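Local structure of neurotoxin (Clostridium botulinum, 3N7L) at residues Q124-S129 and L163-K168; L374-I379 and E404-L409; K312-G317 and L332-Q337; G380-K385 and I398-I403. The protein probably binds gangliosides on the nerve-cell surface, as the receptor-binding domain of a botulinum neurotoxin of the mosaic D/C type. All blocks are in the same frame, centred on the assembly; numbering follows the deposited sequence.

Overall arrangement
Contact 1 stands apart: it joins two edge strands in the N-terminal, lectin-like half, and its centre is about 40, 49 and 44 Å from the centres of contacts 2, 3 and 4. Those three share one antiparallel sheet in the C-terminal half, which belongs to the beta-trefoil class. Contacts 2 and 4 both use strand 373-384, with centres about 12 Å apart, and contact 4 is nested in the loop that contact 2 closes. Strand 394-402 also neighbours strand 329-335 of contact 3, whose centre lies about 16 Å from that of contact 4. Bound glycerol, probably from the crystallisation liquor, lies near Q313 of contact 3 and Y406 of contact 2.

Contact 1: Q124-S129 and L163-K168; sequences QDINFS and LIDTIK
The backbones of 124-129 and 163-168 run almost antiparallel, at 162°, but their axes stay 6.5 Å apart at the closest point, so no backbone hydrogen bond links them and the contact is made by side chains. At one end, Q124 and I167 reach toward each other tip to tip. The glutamine chain is extended, with CG anti to the backbone N (chi1 -179°), and lays CG 3.6 Å from I167 CD1. Its amide NE2 then bonds K168 O at 2.9 Å; this bond is bent, with an angle of 139° at the hydrogen, while OE1 accepts from K170 N. A long amide suits this place because it can serve two backbone groups at once, one at the end of the facing strand and one just beyond it. The two strands are edge strands of different sheets in the jelly-roll sandwich of the lectin-like domain: 122-129 pairs with 111-117, and 162-168 with 154-159. A classic beta bulge, in which I164 and D165 both face I157, lets these consecutive residues both point their CB atoms at 124-129. I126 and D165 slide past each other in opposite directions, unusually close and perhaps strained, with I126 CG1 3.0 Å from D165 OD2. Beside them, D165 CB sits 3.6 Å from N127 O, and the backbone N of N127 is buried with no partner in the model. At the far end the branched I164 offers CG2 obliquely to the F128 ring, 4.0 Å from CD1, and this same methyl also touches F128 CA.

Contact 2: L374-I379 and E404-L409; sequences LGILSI and EHYASL
Y406 lays one face of its ring over the backbone of G375 and I376, where the loop between strands 394-402 and 417-421 folds back on strand 373-384 of the beta-trefoil. No hydrogen bond crosses between the two segments; apolar packing and a CH-pi contact join them. The tyrosine CB points at the strand, and CG is set between the backbone N and the carbonyl carbon (chi1 58°). Over the ring centre stands I376 N, 4.0 Å above the plane, with G375 C on the same face but displaced toward the rim. I376 CB lies over this face too as the CH-pi partner, 4.2 Å from the ring centroid and 26° off its normal. CE2 comes to 3.3 Å from the CA of G375, whose backbone is almost fully extended, a conformation that glycine adopts readily. The ring and the isoleucine cross obliquely, and the branch that meets the root of the tyrosine is I376 CG2, 3.5 Å from Y406 CB. A beta-branched residue suits the spot, since CB approaches the ring face while CG2 fills the angle between Y406 and L409. That leucine, farther along the same loop, brings CD1 to 4.0 Å from the same CG2. F364 of strand 359-366 also touches Y406, while the backbone N atoms of Y406 and A407 bond a glycerol, probably from the crystallisation liquor. S378 is buried, its hydroxyl paired with that of S414, and the other leucine methyl, L409 CD2, rests 4.0 Å from S378 OG.

Contact 3: K312-G317 and L332-Q337; sequences KQYSLG and LGALDQ
Q337 reaches back over S315 at the open end of the beta hairpin of strands 313-318 and 329-335, where the ladder of bridges ends. From its CB the chain turns with CG between the backbone N and the carbonyl carbon (chi1 58°), which sets CG 3.1 Å from S315 OG. It then runs extended: CD passes 3.4 Å from the same hydroxyl, and OE1 at the tip lies 2.9 Å from it. S315 OG also has L335 O within reach at 3.2 Å, and its single proton cannot be assigned to one of the two. One water donates both to this hydroxyl and to Q337 O. I342 of helix 339-345 touches both residues. The antiparallel ladder itself is regular, with S315-L335 and G317-G333 as hydrogen-bonded pairs and L316-A334 as the non-hydrogen-bonded pair between them. Having no side chain, G317 leaves room on its face for the Q337 amide and for L335 CD1. On the L316 side, L316 and L332 cross at about a right angle, L316 CD1 meeting L332 CD2 at 4.0 Å, and L332 CD1 packs 3.5 Å from G317 C. Y314 CB packs on A334 CB at 3.9 Å, and its CD2 lies beside D336 N. D336 centres an inverse gamma turn; its OD1 forms a salt bridge of 3.0 Å with K312 NZ, and a second water joins Q313 O to D336 OD2. Since both charged residues are exposed, this salt bridge probably contributes less to the pairing than the buried ladder does.

Contact 4: G380-K385 and I398-I403; sequences GSYSFK and IPVIKI
G380 and I398 form an antiparallel hydrogen-bonded pair in the hairpin of strands 373-384 and 394-402, part of the beta-trefoil sheet. Beyond this bridge the two segments diverge, their axes at 95° to each other, and contact passes to side chains. Packing is tight at the pair itself: I398 N bonds G380 O at 2.8 Å, nearly straight, and G380 N returns a bond to I398 O. I398 CG1, placed between the backbone N and the carbonyl carbon (chi1 62°), lies 3.5 Å from G380 O and comes to the edge of the Y382 ring, 3.8 Å from CD1. The isoleucine and the tyrosine cross at about a right angle. Glycine suits position 380 because a CB there would come within 3.0 Å of Y382 CE1. Further out the fit is looser. F384, buried, takes I398 CD1 obliquely at its CZ, 4.2 Å away, while S381 turns outward and its hydroxyl bonds E395. Y382 is partly exposed, though its ring carbons meet the aliphatic I398 and V400. At the far end of the ring, V400 CG1 lies 4.1 Å from Y382 OH.

Contact 1: Q124-S129 and L163-K168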
loop_
_atom_site.group_PDB
_atom_site.type_symbol
_atom_site.label_atom_id
_atom_site.label_comp_id
_atom_site.label_asym_id
_atom_site.label_seq_id
_atom_site.Cartn_x
_atom_site.Cartn_y
_atom_site.Cartn_z
ATOM N N GLN A 124 7.487 -0.296 -28.260
ATOM C CA GLN A 124 8.414 0.390 -27.381
ATOM C C GLN A 124 7.767 0.346 -26.011
ATOM O O GLN A 124 6.568 0.571 -25.874
ATOM C CB GLN A 124 8.627 1.831 -27.845
ATOM C CG GLN A 124 9.600 2.627 -26.984
ATOM C CD GLN A 124 9.963 3.967 -27.604
ATOM O OE1 GLN A 124 9.132 4.606 -28.253
ATOM N NE2 GLN A 124 11.203 4.404 -27.398
ATOM N N ASP A 125 8.550 0.041 -24.989
ATOM C CA ASP A 125 7.974 -0.045 -23.666
ATOM C C ASP A 125 8.825 0.581 -22.591
ATOM O O ASP A 125 10.024 0.779 -22.751
ATOM C CB ASP A 125 7.685 -1.510 -23.327
ATOM C CG ASP A 125 8.923 -2.372 -23.390
ATOM O OD1 ASP A 125 8.808 -3.551 -23.793
ATOM O OD2 ASP A 125 10.013 -1.876 -23.030
ATOM N N ILE A 126 8.171 0.894 -21.487
ATOM C CA ILE A 126 8.817 1.495 -20.341
ATOM C C ILE A 126 8.319 0.665 -19.155
ATOM O O ILE A 126 7.257 0.037 -19.239
ATOM C CB ILE A 126 8.398 2.977 -20.235
ATOM C CG1 ILE A 126 9.190 3.672 -19.133
ATOM C CG2 ILE A 126 6.899 3.083 -19.995
ATOM C CD1 ILE A 126 8.962 5.177 -19.096
ATOM N N ASN A 127 9.067 0.632 -18.058
ATOM C CA ASN A 127 8.615 -0.176 -16.934
ATOM C C ASN A 127 9.024 0.283 -15.551
ATOM O O ASN A 127 9.879 1.147 -15.376
ATOM C CB ASN A 127 9.087 -1.628 -17.097
ATOM C CG ASN A 127 10.581 -1.788 -16.856
ATOM O OD1 ASN A 127 11.368 -1.896 -17.796
ATOM N ND2 ASN A 127 10.977 -1.794 -15.589
ATOM N N PHE A 128 8.376 -0.335 -14.573
ATOM C CA PHE A 128 8.641 -0.122 -13.162
ATOM C C PHE A 128 8.918 -1.520 -12.616
ATOM O O PHE A 128 8.122 -2.429 -12.827
ATOM C CB PHE A 128 7.411 0.456 -12.450
ATOM C CG PHE A 128 7.371 0.171 -10.964
ATOM C CD1 PHE A 128 8.444 0.505 -10.144
ATOM C CD2 PHE A 128 6.243 -0.410 -10.384
ATOM C CE1 PHE A 128 8.398 0.268 -8.763
ATOM C CE2 PHE A 128 6.186 -0.650 -9.002
ATOM C CZ PHE A 128 7.269 -0.308 -8.194
ATOM N N SER A 129 10.053 -1.700 -11.955
ATOM C CA SER A 129 10.357 -2.993 -11.353
ATOM C C SER A 129 10.465 -2.735 -9.849
ATOM O O SER A 129 11.274 -1.917 -9.409
ATOM C CB SER A 129 11.663 -3.581 -11.908
ATOM O OG SER A 129 12.779 -2.753 -11.650
ATOM N N LEU A 163 8.863 9.753 -10.258
ATOM C CA LEU A 163 9.301 9.384 -11.598
ATOM C C LEU A 163 10.183 8.152 -11.508
ATOM O O LEU A 163 11.171 8.143 -10.782
ATOM C CB LEU A 163 10.083 10.529 -12.248
ATOM C CG LEU A 163 10.673 10.205 -13.626
ATOM C CD1 LEU A 163 9.551 9.833 -14.594
ATOM C CD2 LEU A 163 11.455 11.397 -14.145
ATOM N N ILE A 164 9.826 7.113 -12.252
ATOM C CA ILE A 164 10.586 5.872 -12.230
ATOM C C ILE A 164 11.440 5.679 -13.478
ATOM O O ILE A 164 12.615 5.330 -13.387
ATOM C CB ILE A 164 9.645 4.655 -12.090
ATOM C CG1 ILE A 164 8.900 4.722 -10.751
ATOM C CG2 ILE A 164 10.446 3.355 -12.201
ATOM C CD1 ILE A 164 9.805 4.629 -9.543
ATOM N N ASP A 165 10.853 5.908 -14.644
ATOM C CA ASP A 165 11.586 5.726 -15.887
ATOM C C ASP A 165 11.089 6.704 -16.948
ATOM O O ASP A 165 9.969 7.207 -16.871
ATOM C CB ASP A 165 11.422 4.273 -16.354
ATOM C CG ASP A 165 12.370 3.899 -17.487
ATOM O OD1 ASP A 165 13.512 4.408 -17.519
ATOM O OD2 ASP A 165 11.974 3.073 -18.337
ATOM N N THR A 166 11.931 6.982 -17.931
ATOM C CA THR A 166 11.565 7.897 -18.999
ATOM C C THR A 166 12.391 7.595 -20.233
ATOM O O THR A 166 13.582 7.323 -20.127
ATOM C CB THR A 166 11.803 9.365 -18.579
ATOM O OG1 THR A 166 11.822 10.200 -19.745
ATOM C CG2 THR A 166 13.121 9.504 -17.841
ATOM N N ILE A 167 11.754 7.618 -21.398
ATOM C CA ILE A 167 12.454 7.370 -22.649
ATOM C C ILE A 167 11.815 8.141 -23.796
ATOM O O ILE A 167 10.606 8.379 -23.814
ATOM C CB ILE A 167 12.475 5.868 -23.035
ATOM C CG1 ILE A 167 11.089 5.418 -23.492
ATOM C CG2 ILE A 167 12.926 5.022 -21.846
ATOM C CD1 ILE A 167 11.064 3.995 -24.014
ATOM N N LYS A 168 12.656 8.524 -24.748
ATOM C CA LYS A 168 12.238 9.254 -25.936
ATOM C C LYS A 168 11.426 8.311 -26.828
ATOM O O LYS A 168 11.860 7.193 -27.130
ATOM C CB LYS A 168 13.494 9.758 -26.668
ATOM C CG LYS A 168 13.286 10.321 -28.065
ATOM C CD LYS A 168 12.547 11.652 -28.078
ATOM C CE LYS A 168 12.556 12.252 -29.496
ATOM N NZ LYS A 168 11.799 13.539 -29.616
#

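Contact 2: L374-I379 and E404-L409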
loop_
_atom_site.group_PDB
_atom_site.type_symbol
_atom_site.label_atom_id
_atom_site.label_comp_id
_atom_site.label_asym_id
_atom_site.label_seq_id
_atom_site.Cartn_x
_atom_site.Cartn_y
_atom_site.Cartn_z
ATOM N N LEU A 374 4.279 12.835 25.110
ATOM C CA LEU A 374 5.344 12.700 26.102
ATOM C C LEU A 374 6.578 12.023 25.520
ATOM O O LEU A 374 7.661 12.107 26.087
ATOM C CB LEU A 374 4.865 11.871 27.295
ATOM C CG LEU A 374 3.701 12.415 28.120
ATOM C CD1 LEU A 374 3.423 11.467 29.278
ATOM C CD2 LEU A 374 4.046 13.805 28.634
ATOM N N GLY A 375 6.411 11.333 24.398
ATOM C CA GLY A 375 7.542 10.649 23.798
ATOM C C GLY A 375 7.176 9.947 22.508
ATOM O O GLY A 375 6.032 10.016 22.067
ATOM N N ILE A 376 8.144 9.268 21.901
ATOM C CA ILE A 376 7.889 8.567 20.652
ATOM C C ILE A 376 8.288 7.096 20.774
ATOM O O ILE A 376 9.196 6.751 21.529
ATOM C CB ILE A 376 8.644 9.257 19.478
ATOM C CG1 ILE A 376 8.199 8.659 18.144
ATOM C CG2 ILE A 376 10.155 9.130 19.666
ATOM C CD1 ILE A 376 8.776 9.373 16.943
ATOM N N LEU A 377 7.589 6.227 20.048
ATOM C CA LEU A 377 7.871 4.795 20.098
ATOM C C LEU A 377 8.911 4.398 19.061
ATOM O O LEU A 377 8.745 4.658 17.873
ATOM C CB LEU A 377 6.590 3.976 19.858
ATOM C CG LEU A 377 6.766 2.446 19.912
ATOM C CD1 LEU A 377 7.195 2.029 21.316
ATOM C CD2 LEU A 377 5.462 1.754 19.547
ATOM N N SER A 378 9.983 3.766 19.519
ATOM C CA SER A 378 11.026 3.317 18.621
ATOM C C SER A 378 11.341 1.851 18.929
ATOM O O SER A 378 10.539 1.151 19.551
ATOM C CB SER A 378 12.276 4.185 18.780
ATOM O OG SER A 378 13.205 3.930 17.740
ATOM N N ILE A 379 12.515 1.398 18.511
ATOM C CA ILE A 379 12.916 0.015 18.713
ATOM C C ILE A 379 14.428 -0.027 18.874
ATOM O O ILE A 379 15.131 0.845 18.376
ATOM C CB ILE A 379 12.482 -0.833 17.489
ATOM C CG1 ILE A 379 12.689 -2.323 17.745
ATOM C CG2 ILE A 379 13.275 -0.401 16.258
ATOM C CD1 ILE A 379 12.046 -3.194 16.659
ATOM N N GLU A 404 11.331 12.557 26.839
ATOM C CA GLU A 404 11.283 13.984 26.542
ATOM C C GLU A 404 12.032 14.507 25.325
ATOM O O GLU A 404 11.521 15.357 24.595
ATOM C CB GLU A 404 11.742 14.761 27.772
ATOM C CG GLU A 404 11.538 16.250 27.669
ATOM C CD GLU A 404 12.134 16.975 28.848
ATOM O OE1 GLU A 404 11.882 16.541 29.994
ATOM O OE2 GLU A 404 12.851 17.979 28.632
ATOM N N HIS A 405 13.240 14.013 25.103
ATOM C CA HIS A 405 14.033 14.491 23.986
ATOM C C HIS A 405 14.111 13.479 22.854
ATOM O O HIS A 405 14.870 12.514 22.926
ATOM C CB HIS A 405 15.434 14.858 24.482
ATOM C CG HIS A 405 15.424 15.787 25.658
ATOM N ND1 HIS A 405 15.259 15.345 26.954
ATOM C CD2 HIS A 405 15.497 17.137 25.728
ATOM C CE1 HIS A 405 15.230 16.383 27.771
ATOM N NE2 HIS A 405 15.372 17.482 27.053
ATOM N N TYR A 406 13.329 13.714 21.803
ATOM C CA TYR A 406 13.299 12.810 20.657
ATOM C C TYR A 406 13.176 13.520 19.307
ATOM O O TYR A 406 12.627 12.965 18.357
ATOM C CB TYR A 406 12.150 11.809 20.828
ATOM C CG TYR A 406 10.780 12.440 20.974
ATOM C CD1 TYR A 406 10.024 12.784 19.854
ATOM C CD2 TYR A 406 10.240 12.694 22.235
ATOM C CE1 TYR A 406 8.761 13.364 19.984
ATOM C CE2 TYR A 406 8.978 13.275 22.377
ATOM C CZ TYR A 406 8.246 13.606 21.246
ATOM O OH TYR A 406 7.001 14.173 21.378
ATOM N N ALA A 407 13.694 14.739 19.219
ATOM C CA ALA A 407 13.626 15.494 17.973
ATOM C C ALA A 407 14.348 14.753 16.845
ATOM O O ALA A 407 13.862 14.706 15.716
ATOM C CB ALA A 407 14.227 16.886 18.166
ATOM N N SER A 408 15.499 14.166 17.154
ATOM C CA SER A 408 16.261 13.431 16.150
ATOM C C SER A 408 15.540 12.176 15.673
ATOM O O SER A 408 15.642 11.805 14.505
ATOM C CB SER A 408 17.634 13.048 16.696
ATOM O OG SER A 408 18.405 14.203 16.979
ATOM N N LEU A 409 14.813 11.521 16.576
ATOM C CA LEU A 409 14.077 10.304 16.234
ATOM C C LEU A 409 12.868 10.605 15.363
ATOM O O LEU A 409 12.374 9.744 14.633
ATOM C CB LEU A 409 13.608 9.594 17.506
ATOM C CG LEU A 409 14.614 8.688 18.209
ATOM C CD1 LEU A 409 14.007 8.174 19.495
ATOM C CD2 LEU A 409 14.981 7.525 17.299
#

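Contact 3: K312-G317 and L332-Q337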
loop_
_atom_site.group_PDB
_atom_site.type_symbol
_atom_site.label_atom_id
_atom_site.label_comp_id
_atom_site.label_asym_id
_atom_site.label_seq_id
_atom_site.Cartn_x
_atom_site.Cartn_y
_atom_site.Cartn_z
ATOM N N LYS A 312 -4.900 -15.553 27.360
ATOM C CA LYS A 312 -5.057 -14.389 28.212
ATOM C C LYS A 312 -4.788 -13.187 27.339
ATOM O O LYS A 312 -4.132 -13.300 26.303
ATOM C CB LYS A 312 -4.063 -14.423 29.378
ATOM C CG LYS A 312 -3.927 -15.793 30.031
ATOM C CD LYS A 312 -3.438 -15.734 31.479
ATOM C CE LYS A 312 -2.503 -14.563 31.759
ATOM N NZ LYS A 312 -3.255 -13.282 31.952
ATOM N N GLN A 313 -5.296 -12.035 27.743
ATOM C CA GLN A 313 -5.071 -10.840 26.954
ATOM C C GLN A 313 -4.312 -9.794 27.748
ATOM O O GLN A 313 -4.559 -9.583 28.937
ATOM C CB GLN A 313 -6.392 -10.268 26.452
ATOM C CG GLN A 313 -6.265 -9.660 25.080
ATOM C CD GLN A 313 -7.577 -9.155 24.521
ATOM O OE1 GLN A 313 -7.731 -9.031 23.305
ATOM N NE2 GLN A 313 -8.525 -8.847 25.398
ATOM N N TYR A 314 -3.363 -9.156 27.081
ATOM C CA TYR A 314 -2.560 -8.129 27.705
ATOM C C TYR A 314 -2.718 -6.857 26.890
ATOM O O TYR A 314 -3.287 -6.874 25.799
ATOM C CB TYR A 314 -1.078 -8.535 27.713
ATOM C CG TYR A 314 -0.789 -9.867 28.374
ATOM C CD1 TYR A 314 -1.029 -11.072 27.708
ATOM C CD2 TYR A 314 -0.297 -9.922 29.677
ATOM C CE1 TYR A 314 -0.786 -12.305 28.330
ATOM C CE2 TYR A 314 -0.053 -11.143 30.310
ATOM C CZ TYR A 314 -0.301 -12.329 29.634
ATOM O OH TYR A 314 -0.075 -13.531 30.273
ATOM N N SER A 315 -2.235 -5.751 27.437
ATOM C CA SER A 315 -2.258 -4.488 26.715
ATOM C C SER A 315 -0.801 -4.047 26.725
ATOM O O SER A 315 -0.055 -4.393 27.646
ATOM C CB SER A 315 -3.136 -3.450 27.421
ATOM O OG SER A 315 -2.731 -3.253 28.760
ATOM N N LEU A 316 -0.377 -3.326 25.694
ATOM C CA LEU A 316 0.999 -2.864 25.660
ATOM C C LEU A 316 1.114 -1.707 26.644
ATOM O O LEU A 316 0.201 -0.892 26.760
ATOM C CB LEU A 316 1.386 -2.424 24.244
ATOM C CG LEU A 316 1.283 -3.532 23.190
ATOM C CD1 LEU A 316 1.960 -3.078 21.902
ATOM C CD2 LEU A 316 1.936 -4.816 23.710
ATOM N N GLY A 317 2.222 -1.662 27.373
ATOM C CA GLY A 317 2.424 -0.601 28.343
ATOM C C GLY A 317 3.858 -0.570 28.839
ATOM O O GLY A 317 4.585 -1.562 28.742
ATOM N N LEU A 332 8.683 -0.983 26.354
ATOM C CA LEU A 332 7.265 -1.233 26.198
ATOM C C LEU A 332 7.064 -2.746 26.319
ATOM O O LEU A 332 7.757 -3.521 25.654
ATOM C CB LEU A 332 6.790 -0.765 24.824
ATOM C CG LEU A 332 5.274 -0.844 24.658
ATOM C CD1 LEU A 332 4.632 0.220 25.549
ATOM C CD2 LEU A 332 4.896 -0.628 23.200
ATOM N N GLY A 333 6.126 -3.160 27.167
ATOM C CA GLY A 333 5.875 -4.580 27.357
ATOM C C GLY A 333 4.415 -4.967 27.242
ATOM O O GLY A 333 3.594 -4.176 26.791
ATOM N N ALA A 334 4.092 -6.195 27.639
ATOM C CA ALA A 334 2.718 -6.691 27.575
ATOM C C ALA A 334 2.231 -6.897 29.006
ATOM O O ALA A 334 2.705 -7.786 29.713
ATOM C CB ALA A 334 2.667 -8.005 26.795
ATOM N N LEU A 335 1.272 -6.079 29.425
ATOM C CA LEU A 335 0.775 -6.138 30.794
ATOM C C LEU A 335 -0.716 -6.406 30.930
ATOM O O LEU A 335 -1.523 -5.895 30.153
ATOM C CB LEU A 335 1.104 -4.818 31.494
ATOM C CG LEU A 335 2.527 -4.299 31.277
ATOM C CD1 LEU A 335 2.626 -2.846 31.724
ATOM C CD2 LEU A 335 3.500 -5.182 32.028
ATOM N N ASP A 336 -1.078 -7.211 31.926
ATOM C CA ASP A 336 -2.484 -7.503 32.194
ATOM C C ASP A 336 -2.861 -6.408 33.194
ATOM O O ASP A 336 -2.723 -6.581 34.403
ATOM C CB ASP A 336 -2.630 -8.898 32.815
ATOM C CG ASP A 336 -4.078 -9.369 32.868
ATOM O OD1 ASP A 336 -4.304 -10.599 32.938
ATOM O OD2 ASP A 336 -4.987 -8.512 32.839
ATOM N N GLN A 337 -3.317 -5.275 32.671
ATOM C CA GLN A 337 -3.635 -4.114 33.498
ATOM C C GLN A 337 -5.008 -3.487 33.249
ATOM O O GLN A 337 -5.555 -3.571 32.150
ATOM C CB GLN A 337 -2.559 -3.050 33.256
ATOM C CG GLN A 337 -2.467 -2.661 31.779
ATOM C CD GLN A 337 -1.265 -1.789 31.441
ATOM O OE1 GLN A 337 -0.983 -1.527 30.263
ATOM N NE2 GLN A 337 -0.561 -1.330 32.462
HETATM O O HOH W 1 -6.252 -11.585 30.412
HETATM O O HOH W 2 -5.437 -7.035 30.163
HETATM O O HOH W 3 -4.848 -4.642 29.799
#

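Contact 4: G380-K385 and I398-I403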
loop_
_atom_site.group_PDB
_atom_site.type_symbol
_atom_site.label_atom_id
_atom_site.label_comp_id
_atom_site.label_asym_id
_atom_site.label_seq_id
_atom_site.Cartn_x
_atom_site.Cartn_y
_atom_site.Cartn_z
ATOM N N GLY A 380 14.933 -1.033 19.576
ATOM C CA GLY A 380 16.370 -1.129 19.756
ATOM C C GLY A 380 16.759 -2.335 20.580
ATOM O O GLY A 380 15.919 -2.953 21.237
ATOM N N SER A 381 18.039 -2.680 20.547
ATOM C CA SER A 381 18.508 -3.820 21.305
ATOM C C SER A 381 19.171 -3.353 22.595
ATOM O O SER A 381 20.044 -2.488 22.578
ATOM C CB SER A 381 19.487 -4.641 20.467
ATOM O OG SER A 381 19.882 -5.814 21.159
ATOM N N TYR A 382 18.735 -3.920 23.714
ATOM C CA TYR A 382 19.291 -3.573 25.006
ATOM C C TYR A 382 19.591 -4.823 25.818
ATOM O O TYR A 382 18.902 -5.844 25.702
ATOM C CB TYR A 382 18.333 -2.661 25.766
ATOM C CG TYR A 382 18.037 -1.397 25.006
ATOM C CD1 TYR A 382 16.975 -1.335 24.099
ATOM C CD2 TYR A 382 18.859 -0.276 25.140
ATOM C CE1 TYR A 382 16.738 -0.196 23.346
ATOM C CE2 TYR A 382 18.634 0.874 24.384
ATOM C CZ TYR A 382 17.572 0.904 23.490
ATOM O OH TYR A 382 17.355 2.028 22.728
ATOM N N SER A 383 20.625 -4.732 26.645
ATOM C CA SER A 383 21.043 -5.853 27.470
ATOM C C SER A 383 20.505 -5.771 28.890
ATOM O O SER A 383 20.920 -4.918 29.673
ATOM C CB SER A 383 22.574 -5.923 27.505
ATOM O OG SER A 383 23.022 -6.953 28.372
ATOM N N PHE A 384 19.561 -6.644 29.213
ATOM C CA PHE A 384 19.011 -6.690 30.556
ATOM C C PHE A 384 18.409 -8.067 30.827
ATOM O O PHE A 384 18.737 -9.030 30.132
ATOM C CB PHE A 384 17.993 -5.554 30.796
ATOM C CG PHE A 384 16.768 -5.588 29.907
ATOM C CD1 PHE A 384 15.499 -5.742 30.462
ATOM C CD2 PHE A 384 16.874 -5.410 28.527
ATOM C CE1 PHE A 384 14.352 -5.716 29.656
ATOM C CE2 PHE A 384 15.735 -5.383 27.713
ATOM C CZ PHE A 384 14.471 -5.536 28.276
ATOM N N LYS A 385 17.549 -8.171 31.835
ATOM C CA LYS A 385 16.960 -9.459 32.175
ATOM C C LYS A 385 15.433 -9.486 32.097
ATOM O O LYS A 385 14.761 -8.584 32.599
ATOM C CB LYS A 385 17.416 -9.868 33.583
ATOM C CG LYS A 385 18.932 -9.917 33.746
ATOM C CD LYS A 385 19.342 -10.256 35.173
ATOM C CE LYS A 385 20.855 -10.411 35.279
ATOM N NZ LYS A 385 21.287 -10.666 36.679
ATOM N N ILE A 398 13.824 -4.766 21.483
ATOM C CA ILE A 398 12.542 -4.419 22.068
ATOM C C ILE A 398 11.946 -3.097 21.618
ATOM O O ILE A 398 12.647 -2.218 21.119
ATOM C CB ILE A 398 12.664 -4.296 23.598
ATOM C CG1 ILE A 398 13.641 -3.157 23.934
ATOM C CG2 ILE A 398 13.160 -5.609 24.208
ATOM C CD1 ILE A 398 13.516 -2.625 25.348
ATOM N N PRO A 399 10.625 -2.952 21.787
ATOM C CA PRO A 399 9.960 -1.706 21.416
ATOM C C PRO A 399 10.333 -0.823 22.616
ATOM O O PRO A 399 10.285 -1.284 23.758
ATOM C CB PRO A 399 8.482 -2.099 21.386
ATOM C CG PRO A 399 8.398 -3.166 22.418
ATOM C CD PRO A 399 9.651 -3.973 22.216
ATOM N N VAL A 400 10.726 0.418 22.361
ATOM C CA VAL A 400 11.157 1.312 23.425
ATOM C C VAL A 400 10.674 2.736 23.170
ATOM O O VAL A 400 10.575 3.174 22.029
ATOM C CB VAL A 400 12.715 1.306 23.526
ATOM C CG1 VAL A 400 13.316 1.847 22.237
ATOM C CG2 VAL A 400 13.185 2.116 24.719
ATOM N N ILE A 401 10.364 3.454 24.241
ATOM C CA ILE A 401 9.900 4.827 24.115
ATOM C C ILE A 401 10.995 5.804 24.551
ATOM O O ILE A 401 11.625 5.613 25.584
ATOM C CB ILE A 401 8.644 5.067 24.982
ATOM C CG1 ILE A 401 7.518 4.126 24.538
ATOM C CG2 ILE A 401 8.182 6.516 24.854
ATOM C CD1 ILE A 401 6.289 4.193 25.404
ATOM N N LYS A 402 11.241 6.828 23.737
ATOM C CA LYS A 402 12.222 7.859 24.073
ATOM C C LYS A 402 11.340 8.978 24.617
ATOM O O LYS A 402 10.563 9.583 23.877
ATOM C CB LYS A 402 12.980 8.326 22.826
ATOM C CG LYS A 402 13.978 9.448 23.090
ATOM C CD LYS A 402 15.082 9.007 24.049
ATOM C CE LYS A 402 15.999 10.169 24.420
ATOM N NZ LYS A 402 16.659 10.753 23.225
ATOM N N ILE A 403 11.461 9.250 25.909
ATOM C CA ILE A 403 10.613 10.235 26.562
ATOM C C ILE A 403 10.602 11.706 26.138
ATOM O O ILE A 403 9.935 12.065 25.173
ATOM C CB ILE A 403 10.789 10.134 28.093
ATOM C CG1 ILE A 403 10.371 8.733 28.535
ATOM C CG2 ILE A 403 9.918 11.156 28.816
ATOM C CD1 ILE A 403 8.973 8.353 28.078
#